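Local coordinates for protein SusD homolog (Bacteroides thetaiotaomicron VPI-5482, PDB 3IHV) that probably binds glycans at the outer membrane and, as in other SusD-family proteins, may pass them to a partner transporter, at residues Trp246-Cys250 with Asn251-Asp255; Leu395-Ala398 with Asp399-Leu403; Thr508-Gly511 with Lys512-Phe516. One frame throughout, in Å; residues are numbered along the deposited sequence.

Contact 1. Residues Trp246-Cys250 with Asn251-Asp255; sequences WKNTC and NGTWD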
# COMPACT_ATOMS: atom_id res chain seq x y z
N TRP A 246 1.42 13.47 6.24
CA TRP A 246 1.13 12.68 7.45
C TRP A 246 0.12 13.44 8.30
O TRP A 246 -0.83 12.83 8.86
CB TRP A 246 2.48 12.25 8.15
CG TRP A 246 3.35 11.73 7.06
CD1 TRP A 246 4.47 12.30 6.55
CD2 TRP A 246 3.03 10.65 6.18
NE1 TRP A 246 4.88 11.63 5.43
CE2 TRP A 246 4.01 10.61 5.19
CE3 TRP A 246 2.02 9.68 6.17
CZ2 TRP A 246 4.00 9.65 4.18
CZ3 TRP A 246 2.03 8.75 5.16
CH2 TRP A 246 2.99 8.75 4.19
N LYS A 247 0.28 14.75 8.37
CA LYS A 247 -0.74 15.58 9.02
C LYS A 247 -2.09 15.30 8.35
O LYS A 247 -3.08 15.04 9.03
CB LYS A 247 -0.44 17.09 8.91
CG LYS A 247 0.83 17.53 9.64
CD LYS A 247 1.07 19.04 9.54
CE LYS A 247 2.36 19.47 10.24
NZ LYS A 247 2.57 21.01 10.22
N ASN A 248 -2.12 15.34 7.02
CA ASN A 248 -3.38 15.15 6.31
C ASN A 248 -4.02 13.79 6.52
O ASN A 248 -5.20 13.68 6.88
CB ASN A 248 -3.18 15.35 4.79
CG ASN A 248 -2.93 16.77 4.39
OD1 ASN A 248 -3.07 17.71 5.19
ND2 ASN A 248 -2.63 16.96 3.10
N THR A 249 -3.24 12.74 6.32
CA THR A 249 -3.79 11.38 6.39
C THR A 249 -4.24 10.99 7.82
O THR A 249 -5.17 10.21 7.97
CB THR A 249 -2.81 10.36 5.77
OG1 THR A 249 -3.56 9.23 5.26
CG2 THR A 249 -1.76 9.91 6.79
N CYS A 250 -3.61 11.59 8.84
CA CYS A 250 -3.97 11.32 10.23
C CYS A 250 -5.15 12.17 10.68
O CYS A 250 -5.68 11.93 11.76
CB CYS A 250 -2.80 11.61 11.18
SG CYS A 250 -1.45 10.42 11.02
N ASN A 251 -5.54 13.18 9.89
CA ASN A 251 -6.66 14.03 10.25
C ASN A 251 -7.82 14.05 9.29
O ASN A 251 -8.62 15.01 9.31
CB ASN A 251 -6.16 15.43 10.51
CG ASN A 251 -5.42 15.50 11.79
OD1 ASN A 251 -6.03 15.46 12.87
ND2 ASN A 251 -4.11 15.56 11.70
N GLY A 252 -7.92 13.05 8.43
CA GLY A 252 -9.04 12.94 7.51
C GLY A 252 -9.15 14.10 6.55
O GLY A 252 -10.25 14.52 6.23
N THR A 253 -8.00 14.63 6.16
CA THR A 253 -7.94 15.78 5.25
C THR A 253 -7.61 15.29 3.85
O THR A 253 -6.51 14.78 3.59
CB THR A 253 -6.90 16.76 5.67
OG1 THR A 253 -7.25 17.24 6.96
CG2 THR A 253 -6.85 17.99 4.72
N TRP A 254 -8.61 15.41 2.98
CA TRP A 254 -8.43 15.05 1.58
C TRP A 254 -7.85 16.23 0.82
O TRP A 254 -8.41 17.31 0.83
CB TRP A 254 -9.78 14.70 0.94
CG TRP A 254 -9.72 14.53 -0.53
CD1 TRP A 254 -10.27 15.39 -1.47
CD2 TRP A 254 -9.10 13.47 -1.28
NE1 TRP A 254 -10.00 14.93 -2.74
CE2 TRP A 254 -9.29 13.77 -2.66
CE3 TRP A 254 -8.41 12.32 -0.94
CZ2 TRP A 254 -8.83 12.94 -3.67
CZ3 TRP A 254 -7.94 11.50 -1.96
CH2 TRP A 254 -8.16 11.81 -3.30
N ASP A 255 -6.75 15.99 0.12
CA ASP A 255 -6.14 16.95 -0.77
C ASP A 255 -5.80 16.15 -2.04
O ASP A 255 -4.94 15.27 -1.99
CB ASP A 255 -4.87 17.58 -0.17
CG ASP A 255 -4.24 18.64 -1.08
OD1 ASP A 255 -4.49 18.63 -2.31
OD2 ASP A 255 -3.43 19.47 -0.56
O HOH W 1 -2.38 19.61 1.93
O HOH W 2 -4.41 18.32 7.86
O HOH W 3 -7.51 10.61 9.15
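Asn248 and Thr253 meet through backbone and side chain alike where helix 242-250 gives way to the loop before strand 259-263. The turn resembles a Schellman motif: Thr253 N gives a nearly straight 6→1 hydrogen bond to Asn248 O (3.0 Å), and Gly252 takes the positive phi (61°) that swings the chain off the helix axis. The inner 5→2 bond of the classical motif is replaced by a water that binds Thr249 O and, weakly, Gly252 N. Asn248 O also accepts from Asn251 N at 3.1 Å, and its two donors arrive from opposite faces of the carbonyl plane, so one oxygen holds two successive points of the departing chain.

Asn251 adds a side-chain clasp. Its CG lies beside its own backbone N (chi1 -73°), which folds the amide back along the helix, where ND2 bonds to Lys247 O at 2.9 Å with the acceptor close to the amide plane. The same amide is also held by helix 373-376 and the chain after it: ND2 also bonds to Tyr376 O, and OD1 accepts from Thr378 N.

Thr253 lays its CG2 methyl against the Asn248 amide, 3.8 Å from OD1. OD1 in turn bonds to Gln244 NE2 one helical turn earlier and shares a water with Thr253 OG1, which fixes which way round the amide sits. Gly252 lies, at its nearest atom, about 4 Å from a bound sodium ion, whose ligands come from Phe265, Asn389 and Asn391, and Asn391 is also backbone-bonded to Thr249. Farther along the loop, Asp255 OD1 is engaged by Thr257 OG1, while a third water accepts from Asn248 ND2 and donates to Asp255 OD2 at 2.7 Å.

Contact 2. Residues Leu395-Ala398 with Asp399-Leu403; sequences LRYA and DVLLL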
# COMPACT_ATOMS: atom_id res chain seq x y z
N LEU A 395 -1.72 4.88 -3.06
CA LEU A 395 -0.98 5.43 -4.19
C LEU A 395 -0.91 6.96 -4.11
O LEU A 395 -1.96 7.65 -4.06
CB LEU A 395 -1.64 5.06 -5.53
CG LEU A 395 -0.79 5.39 -6.78
CD1 LEU A 395 0.52 4.61 -6.75
CD2 LEU A 395 -1.60 5.15 -8.07
N ARG A 396 0.32 7.48 -4.06
CA ARG A 396 0.61 8.90 -4.05
C ARG A 396 1.29 9.29 -5.37
O ARG A 396 1.98 8.48 -5.97
CB ARG A 396 1.58 9.26 -2.91
CG ARG A 396 1.02 9.00 -1.55
CD ARG A 396 1.78 9.67 -0.44
NE ARG A 396 3.02 9.03 -0.04
CZ ARG A 396 4.26 9.46 -0.35
NH1 ARG A 396 4.48 10.52 -1.14
NH2 ARG A 396 5.29 8.82 0.17
N TYR A 397 1.18 10.53 -5.78
CA TYR A 397 1.85 10.94 -7.01
C TYR A 397 3.36 10.75 -6.97
O TYR A 397 3.96 10.49 -8.02
CB TYR A 397 1.52 12.40 -7.26
CG TYR A 397 1.97 13.02 -8.54
CD1 TYR A 397 1.34 12.72 -9.73
CD2 TYR A 397 2.95 13.99 -8.55
CE1 TYR A 397 1.71 13.34 -10.91
CE2 TYR A 397 3.32 14.62 -9.71
CZ TYR A 397 2.68 14.29 -10.90
OH TYR A 397 3.03 14.93 -12.05
N ALA A 398 4.00 10.85 -5.80
CA ALA A 398 5.46 10.62 -5.75
C ALA A 398 5.83 9.21 -6.25
O ALA A 398 6.85 9.01 -6.88
CB ALA A 398 6.01 10.84 -4.33
N ASP A 399 5.01 8.23 -5.90
CA ASP A 399 5.19 6.82 -6.31
C ASP A 399 5.14 6.78 -7.83
O ASP A 399 6.01 6.18 -8.52
CB ASP A 399 4.06 6.01 -5.65
CG ASP A 399 4.22 4.50 -5.74
OD1 ASP A 399 4.99 3.98 -6.57
OD2 ASP A 399 3.50 3.81 -4.97
N VAL A 400 4.15 7.48 -8.41
CA VAL A 400 4.02 7.51 -9.85
C VAL A 400 5.22 8.21 -10.51
O VAL A 400 5.73 7.71 -11.51
CB VAL A 400 2.70 8.15 -10.33
CG1 VAL A 400 2.63 8.10 -11.87
CG2 VAL A 400 1.46 7.43 -9.70
N LEU A 401 5.71 9.31 -9.93
CA LEU A 401 6.91 9.94 -10.50
C LEU A 401 8.07 8.94 -10.50
O LEU A 401 8.80 8.82 -11.48
CB LEU A 401 7.33 11.20 -9.75
CG LEU A 401 6.42 12.42 -9.94
CD1 LEU A 401 6.79 13.59 -9.00
CD2 LEU A 401 6.39 12.88 -11.40
N LEU A 402 8.22 8.22 -9.40
CA LEU A 402 9.34 7.26 -9.32
C LEU A 402 9.13 6.11 -10.33
O LEU A 402 10.09 5.65 -10.97
CB LEU A 402 9.51 6.74 -7.91
CG LEU A 402 9.98 7.79 -6.89
CD1 LEU A 402 10.16 7.20 -5.49
CD2 LEU A 402 11.28 8.43 -7.34
N LEU A 403 7.87 5.68 -10.52
CA LEU A 403 7.57 4.64 -11.51
C LEU A 403 7.89 5.11 -12.92
O LEU A 403 8.36 4.33 -13.77
CB LEU A 403 6.09 4.21 -11.45
CG LEU A 403 5.70 3.41 -10.21
CD1 LEU A 403 4.18 3.27 -10.14
CD2 LEU A 403 6.39 2.01 -10.27
O HOH W 4 2.18 5.55 -3.24
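Asp399 OD2 is gripped by the ammonium of Lys204 and by a water, 2.8 Å away, that accepts from Arg396 N. The carboxylate thus reaches back to the residue at the N-cap of its own helix, with OD1 paired to Arg459. Leu395 CD1 lies against OD2 at 3.6 Å, its side chain crossing that of Asp399 at about a right angle. Here strand 392-396 runs directly into helix 397-412, and Arg396 O starts the helical pattern with two weak bonds, from Asp399 N and Val400 N. The first strong one follows, Leu401 N to Tyr397 O at 2.8 Å, with the donor nearly along the C=O axis.

With CG anti to the backbone N (chi1 -173°), the Tyr397 ring leans forward along the helix to Leu401: Leu401 CG makes an off-centre CH-pi contact 4.3 Å from the ring centroid, and Leu401 CD1 approaches Tyr397 CE2 to 3.7 Å. A serine here would probably leave Leu401 without its aromatic cover and open a gap towards Leu230 and Val231 of helix 219-232. Elsewhere on the helix start, Leu395 CD2 touches Val400 CG2 at 4.1 Å.

Contact 3. Residues Thr508-Gly511 with Lys512-Phe516; sequences TEEG and KHELF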
# COMPACT_ATOMS: atom_id res chain seq x y z
N THR A 508 12.16 -17.73 5.03
CA THR A 508 11.91 -17.27 3.65
C THR A 508 12.61 -18.20 2.68
O THR A 508 13.82 -18.47 2.80
CB THR A 508 12.37 -15.83 3.42
OG1 THR A 508 11.63 -14.99 4.32
CG2 THR A 508 12.11 -15.37 1.99
N GLU A 509 11.84 -18.72 1.73
CA GLU A 509 12.33 -19.73 0.80
C GLU A 509 12.25 -19.25 -0.62
O GLU A 509 11.22 -18.77 -1.09
CB GLU A 509 11.53 -21.02 1.01
CG GLU A 509 11.95 -22.22 0.16
CD GLU A 509 11.19 -23.51 0.51
OE1 GLU A 509 10.57 -23.61 1.61
OE2 GLU A 509 11.23 -24.44 -0.33
N GLU A 510 13.34 -19.40 -1.35
CA GLU A 510 13.38 -18.93 -2.71
C GLU A 510 12.46 -19.77 -3.56
O GLU A 510 12.47 -20.98 -3.46
CB GLU A 510 14.80 -19.04 -3.27
CG GLU A 510 14.96 -18.33 -4.59
CD GLU A 510 16.39 -18.30 -5.05
OE1 GLU A 510 17.21 -19.17 -4.65
OE2 GLU A 510 16.70 -17.36 -5.81
N GLY A 511 11.65 -19.14 -4.40
CA GLY A 511 10.72 -19.90 -5.24
C GLY A 511 9.42 -20.25 -4.53
O GLY A 511 8.56 -20.90 -5.13
N LYS A 512 9.26 -19.81 -3.29
CA LYS A 512 8.03 -20.03 -2.55
C LYS A 512 7.39 -18.70 -2.18
O LYS A 512 6.27 -18.37 -2.63
CB LYS A 512 8.31 -20.87 -1.28
CG LYS A 512 7.08 -21.13 -0.41
CD LYS A 512 7.40 -21.99 0.76
CE LYS A 512 6.16 -22.18 1.63
NZ LYS A 512 6.47 -23.09 2.77
N HIS A 513 8.13 -17.91 -1.39
CA HIS A 513 7.55 -16.73 -0.73
C HIS A 513 7.37 -15.49 -1.60
O HIS A 513 6.93 -14.47 -1.10
CB HIS A 513 8.26 -16.44 0.62
CG HIS A 513 7.99 -17.48 1.66
ND1 HIS A 513 8.93 -18.41 2.07
CD2 HIS A 513 6.85 -17.79 2.33
CE1 HIS A 513 8.38 -19.23 2.95
NE2 HIS A 513 7.11 -18.88 3.12
N GLU A 514 7.62 -15.61 -2.89
CA GLU A 514 7.30 -14.55 -3.85
C GLU A 514 5.77 -14.54 -4.13
O GLU A 514 5.28 -13.61 -4.77
CB GLU A 514 8.03 -14.70 -5.16
CG GLU A 514 9.55 -14.78 -5.03
CD GLU A 514 10.05 -16.15 -4.71
OE1 GLU A 514 9.24 -17.10 -4.77
OE2 GLU A 514 11.27 -16.28 -4.40
N LEU A 515 5.06 -15.58 -3.71
CA LEU A 515 3.59 -15.61 -3.73
C LEU A 515 3.05 -16.10 -2.42
O LEU A 515 3.74 -16.83 -1.68
CB LEU A 515 3.08 -16.59 -4.77
CG LEU A 515 3.35 -16.21 -6.24
CD1 LEU A 515 3.01 -17.40 -7.14
CD2 LEU A 515 2.57 -14.93 -6.67
N PHE A 516 1.82 -15.71 -2.13
CA PHE A 516 1.06 -16.35 -1.06
C PHE A 516 0.45 -17.62 -1.64
O PHE A 516 0.31 -17.75 -2.88
CB PHE A 516 -0.02 -15.42 -0.51
CG PHE A 516 0.46 -14.53 0.66
CD1 PHE A 516 1.79 -14.10 0.73
CD2 PHE A 516 -0.41 -14.07 1.61
CE1 PHE A 516 2.23 -13.27 1.78
CE2 PHE A 516 -0.00 -13.22 2.64
CZ PHE A 516 1.33 -12.85 2.74
O HOH W 5 11.22 -15.91 -1.40
O HOH W 6 9.10 -22.71 3.49
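Glu509 crosses Lys512 at a slant, its OE1 3.7 Å from the lysine CD. Both chains leave the backbone with CG anti to N and stay extended, so their aliphatic parts overlap while the charged ends stop short of a salt bridge, OE1 and NZ standing 4.3 Å apart. A water fills the link, donating to Glu509 OE1 and accepting from Lys512 NZ.

The backbone winds through two successive turns. Glu509 O accepts from Lys512 N and from His513 N; the second donor sits almost in line with the carbonyl at 3.2 Å, the first above its plane. A type I beta turn from Lys512 to Leu515 follows. The His513 ring is pinned by its edge: ND1 accepts the Glu509 N-H at 2.9 Å, close to the ring plane, consistent with an unprotonated ND1. Lys512 CG covers one face of the imidazole, 4.0 Å above its plane.

Glu514 adds a second clasp. Its chain bends at chi2 (84°), curling the carboxylate back over Gly511, where OE2 takes the Gly511 N-H on its syn lone pair at 2.9 Å. The same oxygen is weakly joined through a water to Glu509 O. Gly511 has a positive phi, 84°, where a CB would collide with the carbonyl oxygen of Glu510.

The carboxy-terminal Trp535 meets this loop, its indole turned steeply to the His513 ring and in cation-pi contact with Lys512. Thr508 rests on helix 479-493, and Glu514 on Ile474 of helix 469-475.

In the fold
The three contacts follow one another along the chain, each complete before the next begins. Contact 1 ends helix 242-250 and leads towards strand 259-263, which pairs antiparallel with strand 392-396, the strand that enters contact 2. The two contacts' centres lie 18 Å apart, and they touch where Trp246 CH2 packs 4.2 Å from Arg396 NE. Contact 2 is buried, its centre about 12 Å from that of a chain whose regular structure is mostly helix. Contact 3, in the loop between helices 504-507 and 520-525, stands apart: its centre is 27 Å from contact 2 and 35 Å from contact 1, across the chain's centre. A buried strand-to-helix junction thus lies between two partly exposed turns.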